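Local coordinates for neuraminidase (Influenza A virus, PDB 4GDI), which is a neuraminidase-like viral surface protein with a diverged putative active site, probably related to enzymes that remove terminal sialic acid from glycoconjugates, at residues Phe137-Pro148 with Phe160-Asn168. Numbering follows the deposited sequence.
With NAG (2-acetamido-2-deoxy-beta-D-glucopyranose), chain P.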
loop_
_atom_site.group_PDB
_atom_site.type_symbol
_atom_site.label_atom_id
_atom_site.label_comp_id
_atom_site.label_asym_id
_atom_site.label_seq_id
_atom_site.Cartn_x
_atom_site.Cartn_y
_atom_site.Cartn_z
ATOM N N PHE A 137 -18.044 -1.773 29.473
ATOM C CA PHE A 137 -19.096 -2.170 30.397
ATOM C C PHE A 137 -19.471 -3.644 30.185
ATOM O O PHE A 137 -19.231 -4.213 29.122
ATOM C CB PHE A 137 -20.313 -1.241 30.296
ATOM C CG PHE A 137 -20.883 -1.119 28.910
ATOM C CD1 PHE A 137 -21.862 -1.986 28.476
ATOM C CD2 PHE A 137 -20.457 -0.114 28.058
ATOM C CE1 PHE A 137 -22.407 -1.869 27.195
ATOM C CE2 PHE A 137 -20.989 0.009 26.768
ATOM C CZ PHE A 137 -21.967 -0.873 26.343
ATOM N N SER A 138 -20.038 -4.257 31.215
ATOM C CA SER A 138 -20.301 -5.696 31.220
ATOM C C SER A 138 -21.786 -6.014 31.164
ATOM O O SER A 138 -22.619 -5.186 31.512
ATOM C CB SER A 138 -19.718 -6.318 32.490
ATOM O OG SER A 138 -18.318 -6.138 32.556
ATOM N N ALA A 139 -22.100 -7.232 30.746
ATOM C CA ALA A 139 -23.467 -7.723 30.768
ATOM C C ALA A 139 -24.102 -7.459 32.117
ATOM O O ALA A 139 -23.433 -7.516 33.150
ATOM C CB ALA A 139 -23.485 -9.210 30.486
ATOM N N SER A 140 -25.399 -7.181 32.121
ATOM C CA SER A 140 -26.112 -7.001 33.383
ATOM C C SER A 140 -27.417 -7.789 33.433
ATOM O O SER A 140 -28.066 -7.847 34.471
ATOM C CB SER A 140 -26.387 -5.516 33.631
ATOM O OG SER A 140 -27.315 -5.005 32.692
ATOM N N ARG A 141 -27.800 -8.393 32.314
ATOM C CA ARG A 141 -29.027 -9.168 32.255
ATOM C C ARG A 141 -28.733 -10.592 31.802
ATOM O O ARG A 141 -29.587 -11.269 31.228
ATOM C CB ARG A 141 -30.027 -8.494 31.319
ATOM C CG ARG A 141 -30.465 -7.113 31.785
ATOM C CD ARG A 141 -31.366 -7.201 33.012
ATOM N NE ARG A 141 -32.138 -5.978 33.219
ATOM C CZ ARG A 141 -31.716 -4.917 33.906
ATOM N NH1 ARG A 141 -30.510 -4.900 34.466
ATOM N NH2 ARG A 141 -32.507 -3.859 34.033
ATOM N N GLY A 142 -27.512 -11.048 32.058
ATOM C CA GLY A 142 -27.155 -12.430 31.791
ATOM C C GLY A 142 -26.279 -12.637 30.573
ATOM O O GLY A 142 -25.636 -13.684 30.440
ATOM N N GLY A 143 -26.247 -11.655 29.676
ATOM C CA GLY A 143 -25.415 -11.757 28.493
ATOM C C GLY A 143 -25.951 -12.741 27.483
ATOM O O GLY A 143 -26.990 -13.351 27.700
ATOM N N PRO A 144 -25.264 -12.862 26.342
ATOM C CA PRO A 144 -24.116 -12.008 26.025
ATOM C C PRO A 144 -24.562 -10.613 25.608
ATOM O O PRO A 144 -25.688 -10.441 25.135
ATOM C CB PRO A 144 -23.481 -12.725 24.835
ATOM C CG PRO A 144 -24.634 -13.382 24.145
ATOM C CD PRO A 144 -25.590 -13.787 25.242
ATOM N N LEU A 145 -23.721 -9.614 25.815
ATOM C CA LEU A 145 -23.937 -8.334 25.160
ATOM C C LEU A 145 -23.791 -8.513 23.654
ATOM O O LEU A 145 -22.936 -9.272 23.191
ATOM C CB LEU A 145 -22.967 -7.284 25.677
ATOM C CG LEU A 145 -23.199 -6.912 27.134
ATOM C CD1 LEU A 145 -22.104 -5.980 27.598
ATOM C CD2 LEU A 145 -24.574 -6.283 27.334
ATOM N N ARG A 146 -24.653 -7.825 22.912
ATOM C CA ARG A 146 -24.730 -7.969 21.467
ATOM C C ARG A 146 -24.743 -6.608 20.784
ATOM O O ARG A 146 -25.600 -5.772 21.058
ATOM C CB ARG A 146 -25.987 -8.760 21.082
ATOM C CG ARG A 146 -26.053 -10.128 21.761
ATOM C CD ARG A 146 -27.248 -10.933 21.320
ATOM N NE ARG A 146 -28.556 -10.421 21.721
ATOM C CZ ARG A 146 -29.075 -10.503 22.946
ATOM N NH1 ARG A 146 -28.362 -10.978 23.962
ATOM N NH2 ARG A 146 -30.310 -10.072 23.166
ATOM N N LEU A 147 -23.753 -6.392 19.924
ATOM C CA LEU A 147 -23.713 -5.230 19.043
ATOM C C LEU A 147 -24.365 -5.550 17.691
ATOM O O LEU A 147 -24.367 -6.700 17.260
ATOM C CB LEU A 147 -22.268 -4.774 18.882
ATOM C CG LEU A 147 -21.742 -4.142 20.176
ATOM C CD1 LEU A 147 -20.200 -4.104 20.280
ATOM C CD2 LEU A 147 -22.301 -2.733 20.289
ATOM N N PRO A 148 -24.915 -4.530 17.012
ATOM C CA PRO A 148 -25.800 -4.852 15.880
ATOM C C PRO A 148 -25.143 -5.203 14.538
ATOM O O PRO A 148 -25.864 -5.547 13.598
ATOM C CB PRO A 148 -26.627 -3.581 15.724
ATOM C CG PRO A 148 -25.741 -2.488 16.232
ATOM C CD PRO A 148 -24.922 -3.091 17.335
ATOM N N PHE A 160 -24.463 7.224 18.620
ATOM C CA PHE A 160 -25.486 6.397 19.249
ATOM C C PHE A 160 -25.433 4.972 18.708
ATOM O O PHE A 160 -25.201 4.764 17.519
ATOM C CB PHE A 160 -26.862 6.996 18.982
ATOM C CG PHE A 160 -26.993 8.414 19.449
ATOM C CD1 PHE A 160 -26.532 9.460 18.666
ATOM C CD2 PHE A 160 -27.594 8.702 20.668
ATOM C CE1 PHE A 160 -26.653 10.786 19.097
ATOM C CE2 PHE A 160 -27.713 10.029 21.108
ATOM C CZ PHE A 160 -27.236 11.063 20.318
ATOM N N VAL A 161 -25.630 3.995 19.583
ATOM C CA VAL A 161 -25.635 2.600 19.164
ATOM C C VAL A 161 -26.621 1.825 20.020
ATOM O O VAL A 161 -26.820 2.147 21.188
ATOM C CB VAL A 161 -24.246 1.988 19.273
ATOM C CG1 VAL A 161 -23.772 1.982 20.725
ATOM C CG2 VAL A 161 -24.225 0.593 18.697
ATOM N N ILE A 162 -27.267 0.836 19.416
ATOM C CA ILE A 162 -28.163 -0.062 20.131
ATOM C C ILE A 162 -27.373 -1.262 20.642
ATOM O O ILE A 162 -26.716 -1.949 19.871
ATOM C CB ILE A 162 -29.310 -0.583 19.229
ATOM C CG1 ILE A 162 -30.045 0.583 18.544
ATOM C CG2 ILE A 162 -30.293 -1.407 20.039
ATOM C CD1 ILE A 162 -30.533 1.631 19.487
ATOM N N VAL A 163 -27.432 -1.500 21.948
ATOM C CA VAL A 163 -26.807 -2.674 22.550
ATOM C C VAL A 163 -27.879 -3.604 23.128
ATOM O O VAL A 163 -28.805 -3.145 23.797
ATOM C CB VAL A 163 -25.861 -2.259 23.688
ATOM C CG1 VAL A 163 -25.322 -3.480 24.407
ATOM C CG2 VAL A 163 -24.721 -1.398 23.151
ATOM N N SER A 164 -27.751 -4.906 22.878
ATOM C CA SER A 164 -28.728 -5.876 23.378
ATOM C C SER A 164 -28.089 -6.830 24.387
ATOM O O SER A 164 -26.887 -7.101 24.327
ATOM C CB SER A 164 -29.353 -6.664 22.232
ATOM O OG SER A 164 -29.964 -5.796 21.297
ATOM N N ASP A 165 -28.914 -7.325 25.305
ATOM C CA ASP A 165 -28.471 -8.145 26.434
ATOM C C ASP A 165 -29.560 -9.181 26.685
ATOM O O ASP A 165 -30.675 -9.055 26.166
ATOM C CB ASP A 165 -28.283 -7.257 27.661
ATOM C CG ASP A 165 -27.482 -7.925 28.779
ATOM O OD1 ASP A 165 -27.262 -9.156 28.748
ATOM O OD2 ASP A 165 -27.099 -7.193 29.720
ATOM N N GLY A 166 -29.245 -10.214 27.458
ATOM C CA GLY A 166 -30.221 -11.244 27.775
ATOM C C GLY A 166 -30.053 -12.518 26.969
ATOM O O GLY A 166 -29.892 -12.471 25.756
ATOM N N PRO A 167 -30.109 -13.685 27.642
ATOM C CA PRO A 167 -29.850 -14.976 26.986
ATOM C C PRO A 167 -30.936 -15.456 26.032
ATOM O O PRO A 167 -30.655 -16.287 25.177
ATOM C CB PRO A 167 -29.764 -15.956 28.164
ATOM C CG PRO A 167 -30.519 -15.307 29.262
ATOM C CD PRO A 167 -30.260 -13.836 29.098
ATOM N N ASN A 168 -32.158 -14.961 26.174
ATOM C CA ASN A 168 -33.259 -15.477 25.368
ATOM C C ASN A 168 -34.018 -14.419 24.586
ATOM O O ASN A 168 -34.358 -13.364 25.116
ATOM C CB ASN A 168 -34.225 -16.252 26.262
ATOM C CG ASN A 168 -33.540 -17.384 26.991
ATOM O OD1 ASN A 168 -33.520 -17.421 28.220
ATOM N ND2 ASN A 168 -32.955 -18.309 26.232
HETATM C C1 NAG P . -37.792 -18.328 26.377
HETATM C C2 NAG P . -38.424 -19.133 27.514
HETATM C C3 NAG P . -37.371 -19.984 28.207
HETATM C C4 NAG P . -36.797 -20.910 27.148
HETATM C C5 NAG P . -36.137 -20.044 26.076
HETATM C C6 NAG P . -35.410 -20.879 25.019
HETATM C C7 NAG P . -40.372 -18.558 28.835
HETATM C C8 NAG P . -40.651 -18.552 30.310
HETATM N N2 NAG P . -39.118 -18.290 28.469
HETATM O O3 NAG P . -37.936 -20.717 29.272
HETATM O O4 NAG P . -35.885 -21.819 27.725
HETATM O O5 NAG P . -37.097 -19.184 25.478
HETATM O O6 NAG P . -36.303 -21.617 24.211
HETATM O O7 NAG P . -41.273 -18.804 28.032
HETATM O O HOH W 1 -27.931 -4.411 29.623
HETATM O O HOH W 2 -28.118 -5.131 19.308
#
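D165 reaches into the turn 139-143 and is held there by backbone N-H groups. Its CB rests against L145 CD2. CG stands opposite the backbone N (chi1 -165°), which carries the carboxylate into the turn, and D165 CG lies 3.6 Å from L145 CD2. OD2 takes two amides. S140 N meets the syn lone pair of D165 OD2 at 2.9 Å, an almost straight bond of 168°. R141 N meets the same oxygen from above the carboxylate plane, and a water shared with S140 OG donates to it as well. OD1 accepts G143 N nearly along its C-O axis. D165 OD1 also takes G166 N at 2.6 Å, on its anti side. These bonds fix the rotation of the buried carboxylate, and so many N-H donors would probably favour its charged form.

R146 holds the same strand end from beyond the turn. Its backbone pairs with S164 in a single antiparallel hydrogen-bonded bridge, with R146 N to S164 O at 2.7 Å and S164 N to R146 O at 2.9 Å. The side chain bends at chi3 (-67°), and the guanidinium lies with one face over S164. R146 NH1 bonds G166 O at 2.8 Å, while R146 NH2 approaches D165 O from above the carbonyl plane at 3.2 Å. NE forms a salt bridge with E198.

Further along, L147 CD2 packs on V163 CG2 and V161 CG2, and P148 CD sits on I162 O and V161. F137 sets the edge of its ring against V163 CG2 and stacks on Y177. The contact joins the end of strand 132-138 and its following loop to strand 158-165 in the next four-stranded antiparallel sheet, a junction between successive blades of the neuraminidase beta-propeller.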